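Local atomic coordinates of kinesin-like protein KIF19 (Mus musculus, PDB entry 5GSZ), a protein that moves toward the plus ends of microtubules and regulates the length of motile cilia by mediating microtubule depolymerization at ciliary tips. Residues Val100-Pro105 with Tyr112-Thr117; Asn129-Ala134 with Tyr144-Ser149. All coordinates share one frame; numbering follows the deposited sequence.

Interaction 1 (Val100-Pro105 with Tyr112-Thr117). With ADP (adenosine-5'-diphosphate), chain B.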
ATOM      1  N   VAL A 100      -5.085   1.212   1.915  1.00 46.31           N
ATOM      2  CA  VAL A 100      -4.639   0.364   0.818  1.00 44.97           C
ATOM      3  C   VAL A 100      -3.112   0.372   0.788  1.00 43.99           C
ATOM      4  O   VAL A 100      -2.493   1.434   0.627  1.00 40.08           O
ATOM      5  CB  VAL A 100      -5.212   0.829  -0.528  1.00 42.93           C
ATOM      6  CG1 VAL A 100      -5.156  -0.305  -1.515  1.00 41.59           C
ATOM      7  CG2 VAL A 100      -6.615   1.350  -0.356  1.00 43.89           C
ATOM      8  N   PHE A 101      -2.514  -0.813   0.927  1.00 40.76           N
ATOM      9  CA  PHE A 101      -1.076  -1.007   0.811  1.00 42.05           C
ATOM     10  C   PHE A 101      -0.720  -1.682  -0.495  1.00 42.92           C
ATOM     11  O   PHE A 101      -1.323  -2.699  -0.860  1.00 44.54           O
ATOM     12  CB  PHE A 101      -0.519  -1.910   1.905  1.00 41.04           C
ATOM     13  CG  PHE A 101      -0.824  -1.459   3.260  1.00 43.41           C
ATOM     14  CD1 PHE A 101      -0.075  -0.449   3.851  1.00 45.57           C
ATOM     15  CD2 PHE A 101      -1.840  -2.063   3.975  1.00 45.20           C
ATOM     16  CE1 PHE A 101      -0.345  -0.030   5.148  1.00 46.00           C
ATOM     17  CE2 PHE A 101      -2.132  -1.654   5.262  1.00 45.52           C
ATOM     18  CZ  PHE A 101      -1.383  -0.637   5.855  1.00 47.91           C
ATOM     19  N   ALA A 102       0.308  -1.158  -1.147  1.00 35.83           N
ATOM     20  CA  ALA A 102       1.069  -1.910  -2.134  1.00 39.70           C
ATOM     21  C   ALA A 102       2.283  -2.504  -1.436  1.00 38.45           C
ATOM     22  O   ALA A 102       3.134  -1.761  -0.932  1.00 40.82           O
ATOM     23  CB  ALA A 102       1.498  -1.026  -3.304  1.00 38.13           C
ATOM     24  N   TYR A 103       2.359  -3.830  -1.405  1.00 39.06           N
ATOM     25  CA  TYR A 103       3.436  -4.534  -0.723  1.00 41.34           C
ATOM     26  C   TYR A 103       4.163  -5.458  -1.702  1.00 44.48           C
ATOM     27  O   TYR A 103       3.562  -6.036  -2.614  1.00 43.22           O
ATOM     28  CB  TYR A 103       2.879  -5.330   0.487  1.00 40.70           C
ATOM     29  CG  TYR A 103       3.843  -6.289   1.170  1.00 45.90           C
ATOM     30  CD1 TYR A 103       4.118  -7.536   0.632  1.00 40.08           C
ATOM     31  CD2 TYR A 103       4.469  -5.941   2.373  1.00 45.57           C
ATOM     32  CE1 TYR A 103       4.989  -8.411   1.265  1.00 45.10           C
ATOM     33  CE2 TYR A 103       5.340  -6.803   3.009  1.00 48.83           C
ATOM     34  CZ  TYR A 103       5.600  -8.044   2.454  1.00 51.82           C
ATOM     35  OH  TYR A 103       6.467  -8.908   3.100  1.00 50.26           O
ATOM     36  N   GLY A 104       5.463  -5.618  -1.489  1.00 41.92           N
ATOM     37  CA  GLY A 104       6.230  -6.576  -2.242  1.00 41.31           C
ATOM     38  C   GLY A 104       7.652  -6.114  -2.446  1.00 41.53           C
ATOM     39  O   GLY A 104       8.016  -4.976  -2.138  1.00 42.75           O
ATOM     40  N   PRO A 105       8.488  -7.004  -2.968  1.00 44.36           N
ATOM     41  CA  PRO A 105       9.896  -6.659  -3.201  1.00 43.98           C
ATOM     42  C   PRO A 105      10.025  -5.614  -4.300  1.00 43.49           C
ATOM     43  O   PRO A 105       9.136  -5.445  -5.135  1.00 45.11           O
ATOM     44  CB  PRO A 105      10.521  -7.987  -3.634  1.00 44.04           C
ATOM     45  CG  PRO A 105       9.506  -9.028  -3.345  1.00 46.43           C
ATOM     46  CD  PRO A 105       8.172  -8.372  -3.396  1.00 41.75           C
ATOM     47  N   TYR A 112       3.698   0.924  -9.787  1.00 36.38           N
ATOM     48  CA  TYR A 112       2.825   0.796 -10.947  1.00 35.27           C
ATOM     49  C   TYR A 112       1.364   0.621 -10.535  1.00 39.36           C
ATOM     50  O   TYR A 112       0.471   1.253 -11.112  1.00 39.66           O
ATOM     51  CB  TYR A 112       3.286  -0.365 -11.837  1.00 37.77           C
ATOM     52  CG  TYR A 112       2.436  -0.569 -13.080  1.00 38.43           C
ATOM     53  CD1 TYR A 112       2.690   0.147 -14.245  1.00 39.52           C
ATOM     54  CD2 TYR A 112       1.367  -1.466 -13.081  1.00 40.49           C
ATOM     55  CE1 TYR A 112       1.917  -0.034 -15.387  1.00 39.00           C
ATOM     56  CE2 TYR A 112       0.586  -1.648 -14.210  1.00 42.99           C
ATOM     57  CZ  TYR A 112       0.872  -0.924 -15.363  1.00 42.20           C
ATOM     58  OH  TYR A 112       0.109  -1.097 -16.487  1.00 43.27           O
ATOM     59  N   THR A 113       1.099  -0.259  -9.557  1.00 37.89           N
ATOM     60  CA  THR A 113      -0.266  -0.455  -9.069  1.00 36.82           C
ATOM     61  C   THR A 113      -0.850   0.827  -8.478  1.00 40.44           C
ATOM     62  O   THR A 113      -2.016   1.145  -8.735  1.00 38.70           O
ATOM     63  CB  THR A 113      -0.315  -1.572  -8.024  1.00 40.77           C
ATOM     64  OG1 THR A 113      -0.269  -2.843  -8.671  1.00 43.62           O
ATOM     65  CG2 THR A 113      -1.607  -1.491  -7.178  1.00 38.18           C
ATOM     66  N   MET A 114      -0.058   1.580  -7.691  1.00 38.97           N
ATOM     67  CA  MET A 114      -0.568   2.732  -6.940  1.00 41.43           C
ATOM     68  C   MET A 114      -0.599   4.023  -7.758  1.00 43.28           C
ATOM     69  O   MET A 114      -1.641   4.687  -7.824  1.00 44.92           O
ATOM     70  CB  MET A 114       0.248   2.962  -5.662  1.00 38.99           C
ATOM     71  CG  MET A 114       0.177   1.794  -4.705  1.00 42.68           C
ATOM     72  SD  MET A 114      -1.504   1.174  -4.400  1.00 39.45           S
ATOM     73  CE  MET A 114      -2.154   2.373  -3.226  1.00 38.41           C
ATOM     74  N   LEU A 115       0.532   4.396  -8.370  1.00 44.36           N
ATOM     75  CA  LEU A 115       0.615   5.583  -9.216  1.00 43.57           C
ATOM     76  C   LEU A 115       0.323   5.286 -10.688  1.00 42.71           C
ATOM     77  O   LEU A 115      -0.383   6.053 -11.345  1.00 45.63           O
ATOM     78  CB  LEU A 115       1.995   6.218  -9.081  1.00 39.97           C
ATOM     79  CG  LEU A 115       2.258   7.340 -10.068  1.00 46.97           C
ATOM     80  CD1 LEU A 115       1.462   8.532  -9.614  1.00 48.16           C
ATOM     81  CD2 LEU A 115       3.718   7.709 -10.097  1.00 48.08           C
ATOM     82  N   GLY A 116       0.849   4.179 -11.218  1.00 45.38           N
ATOM     83  CA  GLY A 116       0.731   3.882 -12.634  1.00 45.07           C
ATOM     84  C   GLY A 116       1.575   4.822 -13.472  1.00 43.24           C
ATOM     85  O   GLY A 116       2.584   5.372 -13.024  1.00 45.20           O
ATOM     86  N   THR A 117       1.136   5.021 -14.706  1.00 47.60           N
ATOM     87  CA  THR A 117       1.807   5.904 -15.650  1.00 50.39           C
ATOM     88  C   THR A 117       0.780   6.810 -16.307  1.00 58.27           C
ATOM     89  O   THR A 117      -0.435   6.597 -16.197  1.00 56.27           O
ATOM     90  CB  THR A 117       2.549   5.127 -16.745  1.00 46.25           C
ATOM     91  OG1 THR A 117       1.601   4.386 -17.530  1.00 49.04           O
ATOM     92  CG2 THR A 117       3.554   4.179 -16.145  1.00 41.92           C
TER
HETATM   93  PB  ADP B 401       8.125  -1.292  -7.307  1.00 40.77           P
HETATM   94  O1B ADP B 401       7.315  -0.019  -7.222  1.00 39.98           O
HETATM   95  O2B ADP B 401       7.480  -2.397  -6.506  1.00 39.31           O
HETATM   96  O3B ADP B 401       9.607  -1.100  -7.131  1.00 40.17           O
HETATM   97  PA  ADP B 401       7.683  -0.689 -10.009  1.00 38.65           P
HETATM   98  O1A ADP B 401       6.225  -0.769 -10.340  1.00 36.55           O
HETATM   99  O2A ADP B 401       8.334   0.613  -9.617  1.00 39.03           O
HETATM  100  O3A ADP B 401       8.027  -1.770  -8.848  1.00 43.22           O
HETATM  101  O5' ADP B 401       8.575  -1.162 -11.254  1.00 49.43           O
HETATM  102  C5' ADP B 401       8.262  -2.258 -12.095  1.00 45.96           C
HETATM  103  C4' ADP B 401       8.559  -1.825 -13.515  1.00 41.42           C
HETATM  104  O4' ADP B 401       7.761  -2.643 -14.359  1.00 43.84           O
HETATM  105  C3' ADP B 401       8.045  -0.422 -13.706  1.00 42.03           C
HETATM  106  O3' ADP B 401       8.741   0.100 -14.839  1.00 50.56           O
HETATM  107  C2' ADP B 401       6.576  -0.616 -14.015  1.00 41.22           C
HETATM  108  O2' ADP B 401       6.109   0.382 -14.932  1.00 47.30           O
HETATM  109  C1' ADP B 401       6.529  -1.994 -14.668  1.00 43.25           C
HETATM  110  N9  ADP B 401       5.409  -2.821 -14.155  1.00 42.83           N
HETATM  111  C8  ADP B 401       5.219  -3.212 -12.875  1.00 43.79           C
HETATM  112  N7  ADP B 401       4.103  -3.977 -12.731  1.00 42.52           N
HETATM  113  C5  ADP B 401       3.556  -4.077 -13.955  1.00 38.65           C
HETATM  114  C6  ADP B 401       2.361  -4.723 -14.509  1.00 39.40           C
HETATM  115  N6  ADP B 401       1.526  -5.434 -13.710  1.00 44.66           N
HETATM  116  N1  ADP B 401       2.141  -4.580 -15.834  1.00 41.33           N
HETATM  117  C2  ADP B 401       2.976  -3.888 -16.625  1.00 41.54           C
HETATM  118  N3  ADP B 401       4.075  -3.256 -16.183  1.00 42.11           N
HETATM  119  C4  ADP B 401       4.413  -3.318 -14.883  1.00 40.16           C

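Interaction 2 (Asn129-Ala134 with Tyr144-Ser149)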
ATOM      1  N   ASN A 129     -11.025   9.734  -8.439  1.00 56.45           N
ATOM      2  CA  ASN A 129     -11.990  10.072  -9.470  1.00 54.69           C
ATOM      3  C   ASN A 129     -13.392   9.609  -9.094  1.00 52.85           C
ATOM      4  O   ASN A 129     -14.347  10.388  -9.133  1.00 57.52           O
ATOM      5  CB  ASN A 129     -11.527   9.448 -10.775  1.00 56.05           C
ATOM      6  CG  ASN A 129     -11.872  10.281 -11.954  1.00 66.57           C
ATOM      7  OD1 ASN A 129     -13.047  10.437 -12.317  1.00 74.10           O
ATOM      8  ND2 ASN A 129     -10.854  10.894 -12.530  1.00 59.98           N
ATOM      9  N   ASP A 130     -13.534   8.345  -8.724  1.00 50.01           N
ATOM     10  CA  ASP A 130     -14.820   7.889  -8.231  1.00 56.30           C
ATOM     11  C   ASP A 130     -15.201   8.566  -6.925  1.00 55.17           C
ATOM     12  O   ASP A 130     -16.369   8.520  -6.515  1.00 51.13           O
ATOM     13  CB  ASP A 130     -14.799   6.380  -8.035  1.00 53.90           C
ATOM     14  CG  ASP A 130     -15.052   5.635  -9.301  1.00 56.17           C
ATOM     15  OD1 ASP A 130     -15.430   6.294 -10.300  1.00 61.22           O
ATOM     16  OD2 ASP A 130     -14.905   4.395  -9.276  1.00 54.97           O
ATOM     17  N   LEU A 131     -14.237   9.177  -6.258  1.00 50.42           N
ATOM     18  CA  LEU A 131     -14.546   9.864  -5.022  1.00 54.27           C
ATOM     19  C   LEU A 131     -15.331  11.137  -5.310  1.00 55.69           C
ATOM     20  O   LEU A 131     -16.359  11.403  -4.680  1.00 52.52           O
ATOM     21  CB  LEU A 131     -13.243  10.144  -4.287  1.00 51.31           C
ATOM     22  CG  LEU A 131     -13.367  10.388  -2.803  1.00 51.62           C
ATOM     23  CD1 LEU A 131     -12.167   9.768  -2.109  1.00 47.64           C
ATOM     24  CD2 LEU A 131     -13.414  11.885  -2.576  1.00 55.81           C
ATOM     25  N   PHE A 132     -14.882  11.905  -6.309  1.00 57.44           N
ATOM     26  CA  PHE A 132     -15.541  13.151  -6.687  1.00 54.85           C
ATOM     27  C   PHE A 132     -16.872  12.920  -7.398  1.00 54.26           C
ATOM     28  O   PHE A 132     -17.758  13.775  -7.329  1.00 57.14           O
ATOM     29  CB  PHE A 132     -14.607  13.970  -7.569  1.00 54.37           C
ATOM     30  CG  PHE A 132     -13.317  14.322  -6.901  1.00 60.45           C
ATOM     31  CD1 PHE A 132     -13.264  14.503  -5.526  1.00 63.39           C
ATOM     32  CD2 PHE A 132     -12.149  14.448  -7.636  1.00 62.62           C
ATOM     33  CE1 PHE A 132     -12.074  14.826  -4.899  1.00 57.46           C
ATOM     34  CE2 PHE A 132     -10.959  14.753  -7.020  1.00 58.33           C
ATOM     35  CZ  PHE A 132     -10.922  14.943  -5.653  1.00 64.00           C
ATOM     36  N   ARG A 133     -17.035  11.798  -8.093  1.00 51.19           N
ATOM     37  CA  ARG A 133     -18.353  11.461  -8.625  1.00 56.83           C
ATOM     38  C   ARG A 133     -19.327  11.123  -7.503  1.00 54.54           C
ATOM     39  O   ARG A 133     -20.421  11.696  -7.420  1.00 53.83           O
ATOM     40  CB  ARG A 133     -18.250  10.291  -9.600  1.00 61.03           C
ATOM     41  CG  ARG A 133     -17.632  10.648 -10.928  1.00 65.25           C
ATOM     42  CD  ARG A 133     -17.832   9.529 -11.922  1.00 68.68           C
ATOM     43  NE  ARG A 133     -17.204   9.875 -13.184  1.00 73.16           N
ATOM     44  CZ  ARG A 133     -15.962   9.542 -13.510  1.00 80.60           C
ATOM     45  NH1 ARG A 133     -15.222   8.824 -12.664  1.00 73.96           N
ATOM     46  NH2 ARG A 133     -15.468   9.912 -14.688  1.00 79.46           N
ATOM     47  N   ALA A 134     -18.952  10.172  -6.646  1.00 54.15           N
ATOM     48  CA  ALA A 134     -19.761   9.830  -5.484  1.00 51.71           C
ATOM     49  C   ALA A 134     -20.111  11.057  -4.656  1.00 55.59           C
ATOM     50  O   ALA A 134     -21.198  11.122  -4.065  1.00 57.00           O
ATOM     51  CB  ALA A 134     -19.017   8.810  -4.620  1.00 52.98           C
ATOM     52  N   TYR A 144     -19.527  18.642   1.197  1.00 46.39           N
ATOM     53  CA  TYR A 144     -18.269  17.926   1.356  1.00 49.21           C
ATOM     54  C   TYR A 144     -17.077  18.872   1.327  1.00 49.10           C
ATOM     55  O   TYR A 144     -17.081  19.898   0.638  1.00 45.25           O
ATOM     56  CB  TYR A 144     -18.060  16.838   0.292  1.00 42.11           C
ATOM     57  CG  TYR A 144     -19.084  15.737   0.298  1.00 41.05           C
ATOM     58  CD1 TYR A 144     -20.300  15.888  -0.334  1.00 47.08           C
ATOM     59  CD2 TYR A 144     -18.851  14.555   0.987  1.00 44.45           C
ATOM     60  CE1 TYR A 144     -21.251  14.855  -0.322  1.00 49.56           C
ATOM     61  CE2 TYR A 144     -19.785  13.534   1.012  1.00 46.32           C
ATOM     62  CZ  TYR A 144     -20.982  13.689   0.361  1.00 45.92           C
ATOM     63  OH  TYR A 144     -21.903  12.677   0.380  1.00 46.99           O
ATOM     64  N   GLU A 145     -16.067  18.505   2.110  1.00 53.08           N
ATOM     65  CA  GLU A 145     -14.733  19.085   2.045  1.00 56.74           C
ATOM     66  C   GLU A 145     -13.751  17.952   1.780  1.00 51.11           C
ATOM     67  O   GLU A 145     -13.822  16.897   2.422  1.00 49.41           O
ATOM     68  CB  GLU A 145     -14.372  19.831   3.338  1.00 55.10           C
ATOM     69  CG  GLU A 145     -14.668  21.324   3.313  1.00 65.19           C
ATOM     70  CD  GLU A 145     -14.419  22.001   4.659  1.00 80.09           C
ATOM     71  OE1 GLU A 145     -14.738  21.402   5.713  1.00 73.97           O
ATOM     72  OE2 GLU A 145     -13.872  23.129   4.661  1.00 87.23           O
ATOM     73  N   VAL A 146     -12.856  18.155   0.818  1.00 49.75           N
ATOM     74  CA  VAL A 146     -11.872  17.149   0.448  1.00 46.76           C
ATOM     75  C   VAL A 146     -10.503  17.796   0.409  1.00 52.04           C
ATOM     76  O   VAL A 146     -10.310  18.788  -0.302  1.00 56.96           O
ATOM     77  CB  VAL A 146     -12.178  16.523  -0.918  1.00 46.71           C
ATOM     78  CG1 VAL A 146     -11.216  15.392  -1.178  1.00 50.67           C
ATOM     79  CG2 VAL A 146     -13.592  16.065  -0.983  1.00 49.66           C
ATOM     80  N   SER A 147      -9.554  17.224   1.147  1.00 52.80           N
ATOM     81  CA  SER A 147      -8.145  17.563   1.012  1.00 54.02           C
ATOM     82  C   SER A 147      -7.322  16.289   0.863  1.00 50.05           C
ATOM     83  O   SER A 147      -7.704  15.227   1.364  1.00 47.16           O
ATOM     84  CB  SER A 147      -7.656  18.358   2.212  1.00 54.93           C
ATOM     85  OG  SER A 147      -7.786  17.575   3.384  1.00 57.27           O
ATOM     86  N   MET A 148      -6.188  16.398   0.164  1.00 52.23           N
ATOM     87  CA  MET A 148      -5.246  15.287   0.059  1.00 52.38           C
ATOM     88  C   MET A 148      -3.826  15.769   0.288  1.00 50.93           C
ATOM     89  O   MET A 148      -3.475  16.902  -0.043  1.00 58.76           O
ATOM     90  CB  MET A 148      -5.292  14.586  -1.296  1.00 50.34           C
ATOM     91  CG  MET A 148      -4.977  15.493  -2.434  1.00 54.97           C
ATOM     92  SD  MET A 148      -4.876  14.613  -3.994  1.00 75.15           S
ATOM     93  CE  MET A 148      -3.112  14.401  -4.176  1.00 56.89           C
ATOM     94  N   SER A 149      -3.011  14.890   0.849  1.00 48.89           N
ATOM     95  CA  SER A 149      -1.597  15.154   1.039  1.00 48.12           C
ATOM     96  C   SER A 149      -0.808  13.976   0.512  1.00 47.65           C
ATOM     97  O   SER A 149      -1.342  12.880   0.340  1.00 48.11           O
ATOM     98  CB  SER A 149      -1.258  15.390   2.500  1.00 46.11           C
ATOM     99  OG  SER A 149      -1.927  16.530   2.965  1.00 55.90           O
TER

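Interaction 1 (Val100-Pro105 with Tyr112-Thr117)
A buried apolar contact joins a central strand to the helix that follows it, through Ala102 and Val100 on one side and Met114 on the other. It lies in the middle of the kinesin motor domain, beside the bound nucleotide. Ala102 CB meets Met114 CG at 3.4 Å and has the sulfur, Met114 SD, as its second neighbour. The methionine chain leaves with CG anti to its carbonyl carbon (chi1 -62°) and then bends at both following torsions, which brings its terminal methyl alongside the strand instead of straight out from the helix. Met114 CE thus comes to 4.0 Å from the backbone atom Val100 O and to 4.4 Å from Val100 CB. Helix and strand come closest at Ala102 and Met114, whose CA atoms are 6.9 Å apart, with the alanine methyl between the strand backbone and Met114 CG.

The arrangement illustrates the strand-loop-helix unit of P-loop NTPases. Strand 97-103 runs into the phosphate-binding loop, beginning at Gly104, whose carbonyl accepts a hydrogen bond from Lys110 NZ; the helix starts at the loop's far end. Tyr112 serves the nucleotide from this helix in two ways. Its amide donates a bent hydrogen bond from Tyr112 N to the alpha-phosphate oxygen ADP O1A (3.1 Å, 145°), while its side chain offers one ring face to the adenine, with ADP C4 3.8 Å above the ring plane and over its centre. Thr111 N, Gly107 N, Gly109 N and Lys110 NZ supply further hydrogen bonds to ADP. On the strand, backbone bonds tie Val100 to Phe247 and Ile249 and Phe101 to Val318 and Ile320; from the helix, Thr113 OG1 is hydrogen-bonded to His322 NE2 of the adjacent strand 315-323.

Interaction 2 (Asn129-Ala134 with Tyr144-Ser149)
The layer of helix against beta-sheet that builds the kinesin motor domain is represented here by helix 123-136 lying over strand 142-154, where Val146 meets Phe132 and Leu131. The helix precedes the strand in the chain, and a short connection turns back between them. Val146 is the strand residue that does the touching, chiefly through CG1. Val146 CG1, anti to the backbone N (chi1 -174°), reaches the rim of the phenyl ring at Phe132 CE1, 3.9 Å away. The methyl lies in the plane of that ring, so it abuts the edge and does not rest on a face. Leu131, one residue earlier in the helix, joins in: its methyl Leu131 CD2 stands 4.4 Å from the same Val146 CG1, and Val146 CG2 is hardly farther from Leu131 CD2, at 4.5 Å.

Phe132 takes part although its CB points away from the strand. With CG anti to the carbonyl carbon (chi1 -60°), the ring is carried back toward the sheet, bridging a helix-to-strand separation of 9.0 Å between the CA atoms of Phe132 and Val146. The contact is small and wholly apolar, burying 123 Å² over both segments. Charges on the helix are handled apart from it: Arg133 NH1 forms a weak salt-bridge hydrogen bond with Asp130 OD1 at 3.5 Å, and Asp130 OD2 forms a salt bridge with Lys86 NZ and a hydrogen bond with Tyr81 OH.

Around these three residues, strand 220-232 runs antiparallel to 142-154, with backbone bonds from Glu145 to Arg229 and from Ser147 to Ala227, and Val146 also packs on Val226. Helix 192-203 touches Phe132 through Ile195, while helix 89-93 contributes Ile93 to both Ala134 and Tyr144.

How the interactions relate
Both contacts set a helix against the same eight-stranded mixed sheet, but at different depths. The centre of interaction 1 is about 6 Å from the centre of the chain, on strand 97-103 amid parallel neighbours; that of interaction 2 is about 19 Å from it, on strand 142-154 in the antiparallel part near the edge of the sheet. The two centres are about 20 Å apart and the contacts do not touch, although helices 110-114 and 123-136 are consecutive. Each is apolar between its segments. In the inner one, a bent thioether chain folds along a strand beside a polar nucleotide site; in the outer, partly buried one, a valine methyl meets an aromatic edge, far from any ligand.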